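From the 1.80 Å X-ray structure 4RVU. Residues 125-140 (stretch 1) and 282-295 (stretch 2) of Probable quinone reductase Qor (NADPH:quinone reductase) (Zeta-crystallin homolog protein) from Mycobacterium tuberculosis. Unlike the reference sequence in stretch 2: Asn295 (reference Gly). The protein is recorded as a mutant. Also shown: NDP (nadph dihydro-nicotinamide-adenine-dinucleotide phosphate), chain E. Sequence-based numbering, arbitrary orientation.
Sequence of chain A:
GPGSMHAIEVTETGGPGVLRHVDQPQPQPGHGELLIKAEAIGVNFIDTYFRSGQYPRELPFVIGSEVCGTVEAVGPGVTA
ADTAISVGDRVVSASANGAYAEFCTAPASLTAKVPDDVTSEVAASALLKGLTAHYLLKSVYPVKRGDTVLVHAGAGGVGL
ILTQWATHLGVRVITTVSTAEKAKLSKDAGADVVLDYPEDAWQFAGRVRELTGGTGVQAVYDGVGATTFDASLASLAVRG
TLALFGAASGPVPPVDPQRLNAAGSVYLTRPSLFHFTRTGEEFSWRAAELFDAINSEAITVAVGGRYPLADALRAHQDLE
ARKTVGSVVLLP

Stretch 1 (125-140) SALLKGLTAHYLLKSV
Stretch 2 282-295: EFSWRAAELFDAIN

Both stretches are helical, and each helix begins earlier in the chain. Their axes approach to 9.3 Å, and their N-to-C directions differ by 101°, so the helices cross nearly at right angles. The crossing is centred on Gly130 and Leu131. The CA of Gly130 lies 6.4 Å from the CA of Leu290, and the CA of Leu131 lies 6.1 Å from the CA of Arg286. The contact buries 673 Å², both sides summed. Stretch 2 has regular i to i-4 backbone bonds. Stretch 1 is kinked at Leu128 and Lys129, whose N atoms lack a bond to the preceding turn, and it widens to a pi-type turn at 136-140, where Val140 N bonds Tyr135 O at 2.8 Å.

Ala126 points toward stretch 2. Its CB meets Ile294 CD1 at 4.1 Å, and its O lies 3.6 Å from Leu290 CD2. Leu127 (chi1 t, chi2 p) starts sideways, but its end comes nearer. Its CD1 is 4.1 Å from Leu290 CD2, and its CD2 is 4.3 Å from Phe283 CE1, at the edge of that ring. Leu128 and Lys129 point away. Leu128 CD2 instead approaches the NADPH atom C5N at 3.5 Å.

Gly130 has no side chain, and Leu290 CD1 lies 3.8 Å from its CA. An ideal CB on Gly130 would be 2.7 Å from Leu290 CD1 and 2.4 Å from Ala126 O, both clashes. Leu290 (chi1 t, chi2 p) sits as a knob among Ala126, Leu127, Gly130 and Leu131. Leu131 (m, t) extends its CD1 to Phe283 CE1 at 3.7 Å and its CD2 to Arg286 CB at 3.6 Å. Phe283 has chi1 t. Thr132 (chi1 m) points away, and its OG1 donates to Leu128 O at 2.8 Å.

His134 (chi1 t, chi2 -86°) points toward stretch 2 and uses both ring nitrogens. NE2 donates to Glu289 OE1 at 2.7 Å, while ND1 accepts from Arg286 NH2 at 3.0 Å. Arg286 CA lies over the ring face, 4.1 Å from the centroid. The ring edge meets the face of Trp285 (chi1 t, chi2 58°), with planes at 89° and His134 CE1 3.7 Å from Trp285 CH2.

Tyr135 (chi1 p) places its CB over one face of the Arg286 guanidinium, 3.5 Å from NH2. Its ring leads away, and its OH donates to NADPH O7N at 2.7 Å.

Lys138 (m, m, t, p) forms a salt bridge from NZ to Glu289 OE1 at 3.1 Å. That oxygen therefore accepts from both His134 and Lys138. Glu289 has chi1 m and chi2 -149°; its OE2 accepts a weak bond from Trp285 NE1 at 3.0 Å.

Ser139 (chi1 m) closes the contact. Its OG accepts from Arg286 NH2 at 3.0 Å and from Arg286 NH1 at 3.1 Å. Arg286 (m, t, t, chi4 -88°) fills a hole among Leu131, His134, Tyr135 and Ser139. Its NH1 is also salt-bridged to Glu282 OE2 at 3.0 Å, which helps balance its buried charge.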

# COMPACT_ATOMS: atom_id res chain seq x y z
N SER A 125 27.31 -6.84 -10.25
CA SER A 125 26.78 -5.49 -10.24
C SER A 125 25.27 -5.51 -10.42
O SER A 125 24.57 -4.59 -10.00
CB SER A 125 27.40 -4.67 -11.38
OG SER A 125 28.74 -4.34 -11.11
N ALA A 126 24.77 -6.56 -11.06
CA ALA A 126 23.42 -6.55 -11.63
C ALA A 126 22.37 -7.32 -10.84
O ALA A 126 21.22 -6.91 -10.80
CB ALA A 126 23.46 -7.05 -13.07
N LEU A 127 22.74 -8.45 -10.25
CA LEU A 127 21.71 -9.38 -9.74
C LEU A 127 20.83 -8.88 -8.60
O LEU A 127 19.61 -8.79 -8.76
CB LEU A 127 22.29 -10.76 -9.39
CG LEU A 127 21.14 -11.76 -9.13
CD1 LEU A 127 20.41 -12.12 -10.44
CD2 LEU A 127 21.58 -13.01 -8.39
N LEU A 128 21.40 -8.59 -7.43
CA LEU A 128 20.55 -8.18 -6.30
C LEU A 128 19.76 -6.93 -6.65
O LEU A 128 18.55 -6.87 -6.43
CB LEU A 128 21.39 -7.94 -5.03
CG LEU A 128 20.59 -7.81 -3.72
CD1 LEU A 128 21.43 -8.25 -2.52
CD2 LEU A 128 20.08 -6.39 -3.50
N LYS A 129 20.45 -5.94 -7.20
CA LYS A 129 19.79 -4.68 -7.51
C LYS A 129 18.83 -4.81 -8.70
O LYS A 129 17.77 -4.15 -8.73
CB LYS A 129 20.85 -3.61 -7.73
CG LYS A 129 21.68 -3.30 -6.49
CD LYS A 129 22.89 -2.45 -6.91
CE LYS A 129 24.15 -2.74 -6.10
NZ LYS A 129 24.53 -4.19 -5.95
N GLY A 130 19.19 -5.65 -9.67
CA GLY A 130 18.34 -5.89 -10.82
C GLY A 130 17.07 -6.67 -10.50
O GLY A 130 16.00 -6.38 -11.06
N LEU A 131 17.18 -7.66 -9.62
CA LEU A 131 16.00 -8.40 -9.13
C LEU A 131 15.10 -7.43 -8.39
O LEU A 131 13.86 -7.52 -8.45
CB LEU A 131 16.40 -9.56 -8.21
CG LEU A 131 17.15 -10.76 -8.81
CD1 LEU A 131 17.68 -11.68 -7.69
CD2 LEU A 131 16.24 -11.54 -9.75
N THR A 132 15.71 -6.48 -7.69
CA THR A 132 14.94 -5.48 -6.96
C THR A 132 14.21 -4.54 -7.92
O THR A 132 13.02 -4.30 -7.76
CB THR A 132 15.82 -4.69 -6.00
OG1 THR A 132 16.41 -5.59 -5.05
CG2 THR A 132 15.01 -3.63 -5.26
N ALA A 133 14.91 -4.03 -8.92
CA ALA A 133 14.25 -3.20 -9.93
C ALA A 133 13.12 -3.98 -10.61
O ALA A 133 12.04 -3.44 -10.84
CB ALA A 133 15.25 -2.69 -10.97
N HIS A 134 13.35 -5.26 -10.89
CA HIS A 134 12.32 -6.08 -11.52
C HIS A 134 11.05 -6.13 -10.67
O HIS A 134 9.96 -5.84 -11.16
CB HIS A 134 12.80 -7.51 -11.78
CG HIS A 134 11.81 -8.35 -12.52
ND1 HIS A 134 10.79 -9.04 -11.88
CD2 HIS A 134 11.65 -8.59 -13.84
CE1 HIS A 134 10.07 -9.68 -12.78
NE2 HIS A 134 10.57 -9.43 -13.98
N TYR A 135 11.19 -6.51 -9.40
CA TYR A 135 9.98 -6.66 -8.59
C TYR A 135 9.30 -5.31 -8.36
O TYR A 135 8.07 -5.22 -8.28
CB TYR A 135 10.24 -7.48 -7.29
CG TYR A 135 10.79 -6.74 -6.07
CD1 TYR A 135 10.03 -5.79 -5.39
CD2 TYR A 135 12.04 -7.07 -5.54
CE1 TYR A 135 10.50 -5.14 -4.27
CE2 TYR A 135 12.53 -6.43 -4.41
CZ TYR A 135 11.75 -5.47 -3.78
OH TYR A 135 12.21 -4.82 -2.66
N LEU A 136 10.11 -4.26 -8.28
CA LEU A 136 9.55 -2.91 -8.08
C LEU A 136 8.70 -2.49 -9.28
O LEU A 136 7.62 -1.92 -9.10
CB LEU A 136 10.67 -1.89 -7.81
CG LEU A 136 11.29 -1.89 -6.41
CD1 LEU A 136 12.51 -0.96 -6.33
CD2 LEU A 136 10.27 -1.54 -5.33
N LEU A 137 9.19 -2.78 -10.49
CA LEU A 137 8.54 -2.34 -11.74
C LEU A 137 7.49 -3.30 -12.27
O LEU A 137 6.64 -2.92 -13.07
CB LEU A 137 9.58 -2.13 -12.83
CG LEU A 137 10.55 -0.98 -12.63
CD1 LEU A 137 11.67 -1.08 -13.65
CD2 LEU A 137 9.82 0.33 -12.77
N LYS A 138 7.56 -4.56 -11.86
CA LYS A 138 6.67 -5.58 -12.42
C LYS A 138 5.63 -6.09 -11.42
O LYS A 138 4.59 -6.61 -11.83
CB LYS A 138 7.47 -6.76 -12.97
CG LYS A 138 8.35 -6.43 -14.18
CD LYS A 138 7.51 -6.34 -15.45
CE LYS A 138 8.37 -5.99 -16.67
NZ LYS A 138 9.39 -7.01 -16.95
N SER A 139 5.91 -5.94 -10.13
CA SER A 139 5.09 -6.56 -9.08
C SER A 139 4.54 -5.58 -8.05
O SER A 139 3.34 -5.59 -7.75
CB SER A 139 5.88 -7.67 -8.37
OG SER A 139 6.26 -8.68 -9.28
N VAL A 140 5.41 -4.75 -7.48
CA VAL A 140 4.97 -3.78 -6.48
C VAL A 140 4.04 -2.72 -7.09
O VAL A 140 2.92 -2.49 -6.61
CB VAL A 140 6.16 -3.13 -5.74
CG1 VAL A 140 5.69 -1.94 -4.91
CG2 VAL A 140 6.84 -4.16 -4.84
N GLU A 282 10.15 -18.53 -8.76
CA GLU A 282 9.95 -17.08 -8.81
C GLU A 282 11.28 -16.39 -9.04
O GLU A 282 11.37 -15.46 -9.84
CB GLU A 282 9.29 -16.55 -7.53
CG GLU A 282 9.05 -15.02 -7.55
CD GLU A 282 8.35 -14.50 -6.31
OE1 GLU A 282 8.53 -15.09 -5.23
OE2 GLU A 282 7.62 -13.49 -6.42
N PHE A 283 12.30 -16.85 -8.34
CA PHE A 283 13.64 -16.30 -8.50
C PHE A 283 14.12 -16.46 -9.94
O PHE A 283 14.67 -15.53 -10.54
CB PHE A 283 14.62 -16.98 -7.53
CG PHE A 283 16.06 -16.74 -7.88
CD1 PHE A 283 16.72 -15.62 -7.42
CD2 PHE A 283 16.74 -17.63 -8.71
CE1 PHE A 283 18.04 -15.37 -7.76
CE2 PHE A 283 18.07 -17.38 -9.07
CZ PHE A 283 18.72 -16.25 -8.60
N SER A 284 13.90 -17.65 -10.51
CA SER A 284 14.39 -17.93 -11.86
C SER A 284 13.69 -17.07 -12.90
O SER A 284 14.30 -16.68 -13.89
CB SER A 284 14.24 -19.41 -12.20
OG SER A 284 15.20 -20.19 -11.52
N TRP A 285 12.42 -16.79 -12.67
CA TRP A 285 11.64 -15.95 -13.57
C TRP A 285 12.19 -14.53 -13.60
O TRP A 285 12.44 -13.99 -14.68
CB TRP A 285 10.16 -15.96 -13.15
CG TRP A 285 9.36 -14.85 -13.75
CD1 TRP A 285 9.18 -14.59 -15.08
CD2 TRP A 285 8.61 -13.84 -13.04
NE1 TRP A 285 8.38 -13.49 -15.24
CE2 TRP A 285 8.01 -13.02 -14.00
CE3 TRP A 285 8.39 -13.58 -11.68
CZ2 TRP A 285 7.20 -11.92 -13.65
CZ3 TRP A 285 7.59 -12.50 -11.34
CH2 TRP A 285 7.01 -11.68 -12.32
N ARG A 286 12.39 -13.94 -12.43
CA ARG A 286 12.95 -12.59 -12.35
C ARG A 286 14.38 -12.51 -12.89
O ARG A 286 14.74 -11.55 -13.59
CB ARG A 286 12.91 -12.07 -10.91
CG ARG A 286 11.50 -12.09 -10.28
CD ARG A 286 11.41 -11.18 -9.06
NE ARG A 286 10.15 -11.36 -8.35
CZ ARG A 286 9.02 -10.71 -8.62
NH1 ARG A 286 7.92 -10.96 -7.91
NH2 ARG A 286 8.98 -9.82 -9.60
N ALA A 287 15.20 -13.49 -12.56
CA ALA A 287 16.59 -13.51 -13.03
C ALA A 287 16.64 -13.59 -14.55
O ALA A 287 17.42 -12.90 -15.20
CB ALA A 287 17.35 -14.66 -12.39
N ALA A 288 15.79 -14.44 -15.12
CA ALA A 288 15.71 -14.57 -16.58
C ALA A 288 15.25 -13.28 -17.26
O ALA A 288 15.83 -12.88 -18.28
CB ALA A 288 14.81 -15.74 -16.96
N GLU A 289 14.22 -12.62 -16.73
CA GLU A 289 13.78 -11.35 -17.30
C GLU A 289 14.88 -10.29 -17.17
O GLU A 289 15.06 -9.46 -18.06
CB GLU A 289 12.46 -10.86 -16.68
CG GLU A 289 11.28 -11.83 -16.85
CD GLU A 289 9.91 -11.14 -16.96
OE1 GLU A 289 9.75 -10.01 -16.45
OE2 GLU A 289 8.99 -11.74 -17.56
N LEU A 290 15.63 -10.32 -16.07
CA LEU A 290 16.78 -9.41 -15.92
C LEU A 290 17.86 -9.65 -16.99
O LEU A 290 18.34 -8.71 -17.62
CB LEU A 290 17.40 -9.52 -14.52
CG LEU A 290 18.71 -8.75 -14.28
CD1 LEU A 290 18.50 -7.24 -14.40
CD2 LEU A 290 19.29 -9.10 -12.91
N PHE A 291 18.25 -10.91 -17.18
CA PHE A 291 19.29 -11.19 -18.18
C PHE A 291 18.79 -10.99 -19.60
O PHE A 291 19.57 -10.63 -20.49
CB PHE A 291 19.91 -12.58 -17.98
CG PHE A 291 20.86 -12.64 -16.81
CD1 PHE A 291 21.99 -11.84 -16.78
CD2 PHE A 291 20.62 -13.50 -15.75
CE1 PHE A 291 22.87 -11.89 -15.71
CE2 PHE A 291 21.48 -13.56 -14.67
CZ PHE A 291 22.61 -12.75 -14.64
N ASP A 292 17.49 -11.19 -19.82
CA ASP A 292 16.89 -10.84 -21.11
C ASP A 292 17.04 -9.34 -21.41
O ASP A 292 17.42 -8.95 -22.52
CB ASP A 292 15.41 -11.23 -21.16
CG ASP A 292 15.21 -12.74 -21.22
OD1 ASP A 292 16.20 -13.48 -21.35
OD2 ASP A 292 14.04 -13.18 -21.14
N ALA A 293 16.75 -8.51 -20.41
CA ALA A 293 16.85 -7.06 -20.55
C ALA A 293 18.30 -6.61 -20.77
O ALA A 293 18.56 -5.73 -21.59
CB ALA A 293 16.24 -6.36 -19.32
N ILE A 294 19.22 -7.18 -20.05
CA ILE A 294 20.62 -6.87 -20.27
C ILE A 294 21.05 -7.27 -21.69
O ILE A 294 21.74 -6.55 -22.37
CB ILE A 294 21.46 -7.62 -19.25
CG1 ILE A 294 21.25 -7.04 -17.87
CG2 ILE A 294 22.95 -7.61 -19.60
CD1 ILE A 294 22.00 -7.76 -16.81
N ASN A 295 20.70 -8.47 -22.12
CA ASN A 295 21.17 -8.91 -23.44
C ASN A 295 20.49 -8.25 -24.62
O ASN A 295 21.05 -8.26 -25.67
CB ASN A 295 21.25 -10.41 -23.64
CG ASN A 295 22.28 -10.87 -24.76
OD1 ASN A 295 23.09 -10.07 -25.32
ND2 ASN A 295 22.25 -12.17 -25.07
PA NDP E . 22.90 3.24 -3.92
O1A NDP E . 23.95 2.82 -4.91
O2A NDP E . 21.60 3.82 -4.42
O5B NDP E . 23.55 4.26 -2.87
C5B NDP E . 22.72 5.04 -2.01
C4B NDP E . 22.46 6.37 -2.68
O4B NDP E . 21.41 7.08 -2.03
C3B NDP E . 23.67 7.28 -2.62
O3B NDP E . 24.55 7.07 -3.72
C2B NDP E . 23.07 8.67 -2.63
O2B NDP E . 23.07 9.21 -3.94
C1B NDP E . 21.65 8.49 -2.12
N9A NDP E . 21.56 9.14 -0.80
C8A NDP E . 20.75 10.16 -0.47
N7A NDP E . 20.94 10.53 0.82
C5A NDP E . 21.89 9.75 1.33
C6A NDP E . 22.57 9.61 2.65
N6A NDP E . 22.24 10.42 3.68
N1A NDP E . 23.51 8.65 2.77
C2A NDP E . 23.84 7.85 1.74
N3A NDP E . 23.27 7.92 0.53
C4A NDP E . 22.30 8.83 0.27
O3 NDP E . 22.57 1.98 -2.98
PN NDP E . 21.94 0.63 -3.56
O1N NDP E . 21.71 0.79 -5.04
O2N NDP E . 22.76 -0.52 -3.03
O5D NDP E . 20.51 0.59 -2.84
C5D NDP E . 19.57 1.64 -3.03
C4D NDP E . 18.58 1.66 -1.87
O4D NDP E . 17.65 0.59 -2.01
C3D NDP E . 19.28 1.45 -0.55
O3D NDP E . 18.64 2.28 0.43
C2D NDP E . 19.03 -0.00 -0.21
O2D NDP E . 18.96 -0.18 1.21
C1D NDP E . 17.69 -0.27 -0.88
N1N NDP E . 17.50 -1.65 -1.33
C2N NDP E . 16.37 -2.27 -0.99
C3N NDP E . 16.10 -3.57 -1.39
C7N NDP E . 14.82 -4.22 -0.97
O7N NDP E . 14.55 -5.33 -1.38
N7N NDP E . 14.00 -3.54 -0.17
C4N NDP E . 17.08 -4.34 -2.25
C5N NDP E . 18.26 -3.54 -2.55
C6N NDP E . 18.42 -2.24 -2.09
P2B NDP E . 22.80 10.77 -4.18
O1X NDP E . 22.35 11.28 -2.85
O2X NDP E . 24.13 11.31 -4.63
O3X NDP E . 21.75 10.81 -5.26